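Local coordinates for ubiquitin domain-containing protein DSK2,putative (Plasmodium falciparum, PDB 6JL3) that probably acts as a ubiquitin shuttle factor, its ubiquitin-like domain being the part expected to bind receptors of the proteasome, at residues M3-K15 with G64-S76. Residues are numbered along the deposited sequence; the frame is centred on the assembly and turned at random.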
loop_
_atom_site.group_PDB
_atom_site.type_symbol
_atom_site.label_atom_id
_atom_site.label_comp_id
_atom_site.label_asym_id
_atom_site.label_seq_id
_atom_site.Cartn_x
_atom_site.Cartn_y
_atom_site.Cartn_z
ATOM N N MET A 3 6.495 -2.587 16.444
ATOM C CA MET A 3 7.519 -2.853 15.440
ATOM C C MET A 3 6.976 -2.612 14.042
ATOM O O MET A 3 5.822 -2.928 13.734
ATOM C CB MET A 3 8.030 -4.287 15.552
ATOM C CG MET A 3 8.880 -4.540 16.783
ATOM S SD MET A 3 10.650 -4.564 16.450
ATOM C CE MET A 3 10.803 -6.096 15.534
ATOM N N VAL A 4 7.825 -2.058 13.187
ATOM C CA VAL A 4 7.415 -1.691 11.842
ATOM C C VAL A 4 8.251 -2.449 10.818
ATOM O O VAL A 4 9.357 -2.922 11.093
ATOM C CB VAL A 4 7.478 -0.166 11.598
ATOM C CG1 VAL A 4 6.391 0.547 12.394
ATOM C CG2 VAL A 4 8.858 0.383 11.957
ATOM N N ILE A 5 7.673 -2.578 9.624
ATOM C CA ILE A 5 8.325 -3.133 8.450
ATOM C C ILE A 5 8.299 -2.059 7.365
ATOM O O ILE A 5 7.449 -1.169 7.361
ATOM C CB ILE A 5 7.635 -4.429 7.957
ATOM C CG1 ILE A 5 6.205 -4.147 7.483
ATOM C CG2 ILE A 5 7.651 -5.498 9.053
ATOM C CD1 ILE A 5 5.605 -5.274 6.634
ATOM N N ASN A 6 9.231 -2.161 6.425
ATOM C CA ASN A 6 9.249 -1.251 5.290
ATOM C C ASN A 6 8.490 -1.855 4.118
ATOM O O ASN A 6 8.646 -3.036 3.798
ATOM C CB ASN A 6 10.687 -0.959 4.852
ATOM C CG ASN A 6 11.428 -0.089 5.838
ATOM O OD1 ASN A 6 10.920 0.942 6.282
ATOM N ND2 ASN A 6 12.635 -0.505 6.194
ATOM N N VAL A 7 7.658 -1.034 3.485
ATOM C CA VAL A 7 6.987 -1.386 2.243
ATOM C C VAL A 7 7.232 -0.259 1.250
ATOM O O VAL A 7 7.053 0.921 1.577
ATOM C CB VAL A 7 5.478 -1.616 2.444
ATOM C CG1 VAL A 7 4.792 -1.905 1.115
ATOM C CG2 VAL A 7 5.253 -2.751 3.438
ATOM N N SER A 8 7.667 -0.622 0.050
ATOM C CA SER A 8 7.924 0.331 -1.013
ATOM C C SER A 8 6.765 0.322 -1.998
ATOM O O SER A 8 6.120 -0.704 -2.215
ATOM C CB SER A 8 9.215 -0.024 -1.744
ATOM O OG SER A 8 10.327 0.108 -0.883
ATOM N N PHE A 9 6.516 1.481 -2.597
ATOM C CA PHE A 9 5.469 1.642 -3.588
ATOM C C PHE A 9 6.044 2.169 -4.889
ATOM O O PHE A 9 6.842 3.117 -4.895
ATOM C CB PHE A 9 4.400 2.605 -3.096
ATOM C CG PHE A 9 3.535 2.006 -2.062
ATOM C CD1 PHE A 9 3.910 2.049 -0.736
ATOM C CD2 PHE A 9 2.372 1.346 -2.415
ATOM C CE1 PHE A 9 3.131 1.470 0.221
ATOM C CE2 PHE A 9 1.584 0.769 -1.459
ATOM C CZ PHE A 9 1.966 0.829 -0.140
ATOM N N LYS A 10 5.631 1.547 -5.986
ATOM C CA LYS A 10 5.820 2.065 -7.330
ATOM C C LYS A 10 4.472 2.597 -7.786
ATOM O O LYS A 10 3.488 1.843 -7.837
ATOM C CB LYS A 10 6.325 0.968 -8.256
ATOM C CG LYS A 10 7.748 0.561 -7.930
ATOM C CD LYS A 10 8.238 -0.539 -8.839
ATOM C CE LYS A 10 9.743 -0.742 -8.717
ATOM N NZ LYS A 10 10.233 -1.710 -9.743
ATOM N N VAL A 11 4.426 3.895 -8.077
ATOM C CA VAL A 11 3.195 4.605 -8.387
ATOM C C VAL A 11 3.233 5.053 -9.839
ATOM O O VAL A 11 4.283 5.477 -10.341
ATOM C CB VAL A 11 3.043 5.832 -7.463
ATOM C CG1 VAL A 11 1.679 6.471 -7.637
ATOM C CG2 VAL A 11 3.305 5.454 -6.012
ATOM N N THR A 12 2.073 4.991 -10.502
ATOM C CA THR A 12 1.966 5.460 -11.876
ATOM C C THR A 12 2.602 6.838 -12.011
ATOM O O THR A 12 2.484 7.694 -11.125
ATOM C CB THR A 12 0.494 5.557 -12.288
ATOM O OG1 THR A 12 -0.172 4.328 -12.009
ATOM C CG2 THR A 12 0.360 5.840 -13.777
ATOM N N GLY A 13 3.278 7.054 -13.134
ATOM C CA GLY A 13 3.977 8.297 -13.364
ATOM C C GLY A 13 5.402 8.318 -12.880
ATOM O O GLY A 13 5.955 9.408 -12.686
ATOM N N GLY A 14 6.016 7.160 -12.671
ATOM C CA GLY A 14 7.421 7.110 -12.310
ATOM C C GLY A 14 7.728 7.633 -10.926
ATOM O O GLY A 14 8.779 8.250 -10.716
ATOM N N LYS A 15 6.845 7.386 -9.969
ATOM C CA LYS A 15 7.002 7.857 -8.604
ATOM C C LYS A 15 7.243 6.669 -7.681
ATOM O O LYS A 15 6.707 5.571 -7.888
ATOM C CB LYS A 15 5.767 8.655 -8.195
ATOM C CG LYS A 15 5.614 9.907 -9.058
ATOM C CD LYS A 15 4.452 10.776 -8.654
ATOM C CE LYS A 15 3.133 10.116 -8.999
ATOM N NZ LYS A 15 2.096 11.153 -9.227
ATOM N N GLY A 64 0.267 -11.770 3.763
ATOM C CA GLY A 64 1.654 -12.131 3.963
ATOM C C GLY A 64 2.649 -11.036 3.652
ATOM O O GLY A 64 3.758 -11.336 3.205
ATOM N N VAL A 65 2.290 -9.773 3.896
ATOM C CA VAL A 65 3.208 -8.674 3.621
ATOM C C VAL A 65 4.463 -8.853 4.457
ATOM O O VAL A 65 4.405 -9.235 5.633
ATOM C CB VAL A 65 2.517 -7.332 3.912
ATOM C CG1 VAL A 65 2.221 -7.205 5.387
ATOM C CG2 VAL A 65 3.376 -6.162 3.439
ATOM N N ALA A 66 5.609 -8.572 3.852
ATOM C CA ALA A 66 6.899 -8.787 4.492
ATOM C C ALA A 66 7.786 -7.563 4.318
ATOM O O ALA A 66 7.661 -6.812 3.347
ATOM C CB ALA A 66 7.613 -10.004 3.894
ATOM N N ASP A 67 8.694 -7.388 5.272
ATOM C CA ASP A 67 9.644 -6.281 5.277
ATOM C C ASP A 67 10.445 -6.247 3.986
ATOM O O ASP A 67 11.111 -7.225 3.626
ATOM C CB ASP A 67 10.571 -6.485 6.478
ATOM C CG ASP A 67 11.393 -5.266 6.834
ATOM O OD1 ASP A 67 11.215 -4.197 6.232
ATOM O OD2 ASP A 67 12.236 -5.400 7.736
ATOM N N GLY A 68 10.359 -5.121 3.283
ATOM C CA GLY A 68 11.058 -4.927 2.029
ATOM C C GLY A 68 10.215 -5.153 0.793
ATOM O O GLY A 68 10.688 -4.866 -0.311
ATOM N N ASN A 69 8.991 -5.655 0.940
ATOM C CA ASN A 69 8.144 -5.893 -0.219
ATOM C C ASN A 69 7.852 -4.587 -0.956
ATOM O O ASN A 69 7.816 -3.504 -0.364
ATOM C CB ASN A 69 6.798 -6.516 0.195
ATOM C CG ASN A 69 6.857 -8.019 0.520
ATOM O OD1 ASN A 69 5.893 -8.559 1.069
ATOM N ND2 ASN A 69 7.955 -8.688 0.184
ATOM N N THR A 70 7.600 -4.717 -2.254
ATOM C CA THR A 70 7.149 -3.623 -3.098
ATOM C C THR A 70 5.729 -3.912 -3.568
ATOM O O THR A 70 5.399 -5.041 -3.933
ATOM C CB THR A 70 8.079 -3.437 -4.308
ATOM O OG1 THR A 70 9.398 -3.117 -3.845
ATOM C CG2 THR A 70 7.581 -2.326 -5.223
ATOM N N MET A 71 4.886 -2.892 -3.520
ATOM C CA MET A 71 3.540 -2.929 -4.060
ATOM C C MET A 71 3.432 -1.868 -5.145
ATOM O O MET A 71 4.246 -0.944 -5.225
ATOM C CB MET A 71 2.513 -2.631 -2.968
ATOM C CG MET A 71 2.621 -3.545 -1.764
ATOM S SD MET A 71 1.229 -3.347 -0.643
ATOM C CE MET A 71 1.629 -4.535 0.633
ATOM N N HIS A 72 2.418 -2.001 -5.988
ATOM C CA HIS A 72 2.109 -0.974 -6.964
ATOM C C HIS A 72 0.864 -0.223 -6.536
ATOM O O HIS A 72 -0.069 -0.801 -5.976
ATOM C CB HIS A 72 1.910 -1.553 -8.359
ATOM C CG HIS A 72 3.175 -2.007 -8.996
ATOM N ND1 HIS A 72 3.807 -3.177 -8.638
ATOM C CD2 HIS A 72 3.942 -1.445 -9.959
ATOM C CE1 HIS A 72 4.901 -3.325 -9.362
ATOM N NE2 HIS A 72 5.007 -2.286 -10.173
ATOM N N LEU A 73 0.861 1.067 -6.801
ATOM C CA LEU A 73 -0.286 1.930 -6.555
ATOM C C LEU A 73 -0.709 2.539 -7.882
ATOM O O LEU A 73 0.092 3.210 -8.551
ATOM C CB LEU A 73 0.087 3.014 -5.546
ATOM C CG LEU A 73 -1.022 3.982 -5.173
ATOM C CD1 LEU A 73 -2.167 3.270 -4.494
ATOM C CD2 LEU A 73 -0.439 5.063 -4.278
ATOM N N VAL A 74 -1.953 2.283 -8.273
ATOM C CA VAL A 74 -2.512 2.791 -9.515
ATOM C C VAL A 74 -3.834 3.487 -9.208
ATOM O O VAL A 74 -4.400 3.353 -8.120
ATOM C CB VAL A 74 -2.688 1.690 -10.588
ATOM C CG1 VAL A 74 -1.353 0.997 -10.854
ATOM C CG2 VAL A 74 -3.753 0.686 -10.192
ATOM N N ARG A 75 -4.304 4.258 -10.182
ATOM C CA ARG A 75 -5.576 4.947 -10.081
ATOM C C ARG A 75 -6.687 4.092 -10.673
ATOM O O ARG A 75 -6.489 3.390 -11.668
ATOM C CB ARG A 75 -5.538 6.242 -10.881
ATOM C CG ARG A 75 -4.821 7.401 -10.254
ATOM C CD ARG A 75 -5.060 8.660 -11.087
ATOM N NE ARG A 75 -4.250 9.758 -10.580
ATOM C CZ ARG A 75 -4.663 10.647 -9.685
ATOM N NH1 ARG A 75 -5.899 10.598 -9.204
ATOM N NH2 ARG A 75 -3.835 11.595 -9.275
ATOM N N SER A 76 -7.865 4.175 -10.061
ATOM C CA SER A 76 -9.067 3.565 -10.615
ATOM C C SER A 76 -9.194 3.987 -12.067
ATOM O O SER A 76 -9.235 5.182 -12.359
ATOM C CB SER A 76 -10.298 4.029 -9.847
ATOM O OG SER A 76 -10.317 5.438 -9.740
HETATM O O HOH W 1 -2.864 4.629 -12.617
#
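The amide N of G68 bonds to the carbonyl O of N6 at 2.7 Å, and the backbone N of N6 in turn reaches OD1 of D67 at 2.8 Å, so two neighbouring residues of the turn grip both polar backbone groups of one strand residue. The N6 N-H runs nearly straight (168°) but meets the carboxylate from above its plane. D67 can offer that oxygen because its CG stands anti to the backbone N (chi1 -166°); its CB, placed by the backbone, rests against CB of I5. The type II turn from A66 to N69 is closed by N69 N on A66 O, and the amide of A66 adds a bond to OD1 of N69 from above the amide plane.

Beyond the turn the two chains run parallel. S8 N donates to N69 O at 2.9 Å, M71 N to S8 O, K10 N to M71 O and L73 N to K10 O; a long, weak bond from T12 N to L73 O ends the ladder, and a water then joins T12 OG1 to R75 N.

On the inner face, M71 lies beside F9, with M71 CB 3.8 Å from F9 CE2. The sulfur of M71 sits 5.0 Å from the centroid of the F9 ring, an oblique Met-aromatic contact. V7 CG1 meets CG of M71 at 4.0 Å, V11 CG2 touches CB and CD2 of L73, and helix 27-35 covers F9, M71 and L73 through L30 and C34. The other face carries S8, T70, K10 and H72: the extended lysine runs alongside the imidazole, K10 CB lying 3.8 Å from CD2 of H72.

Strands 5-11 and 70-75, first and last in the chain, are thus joined in parallel at the middle of a mixed sheet packed on one helix, the hallmark of the ubiquitin beta-grasp fold.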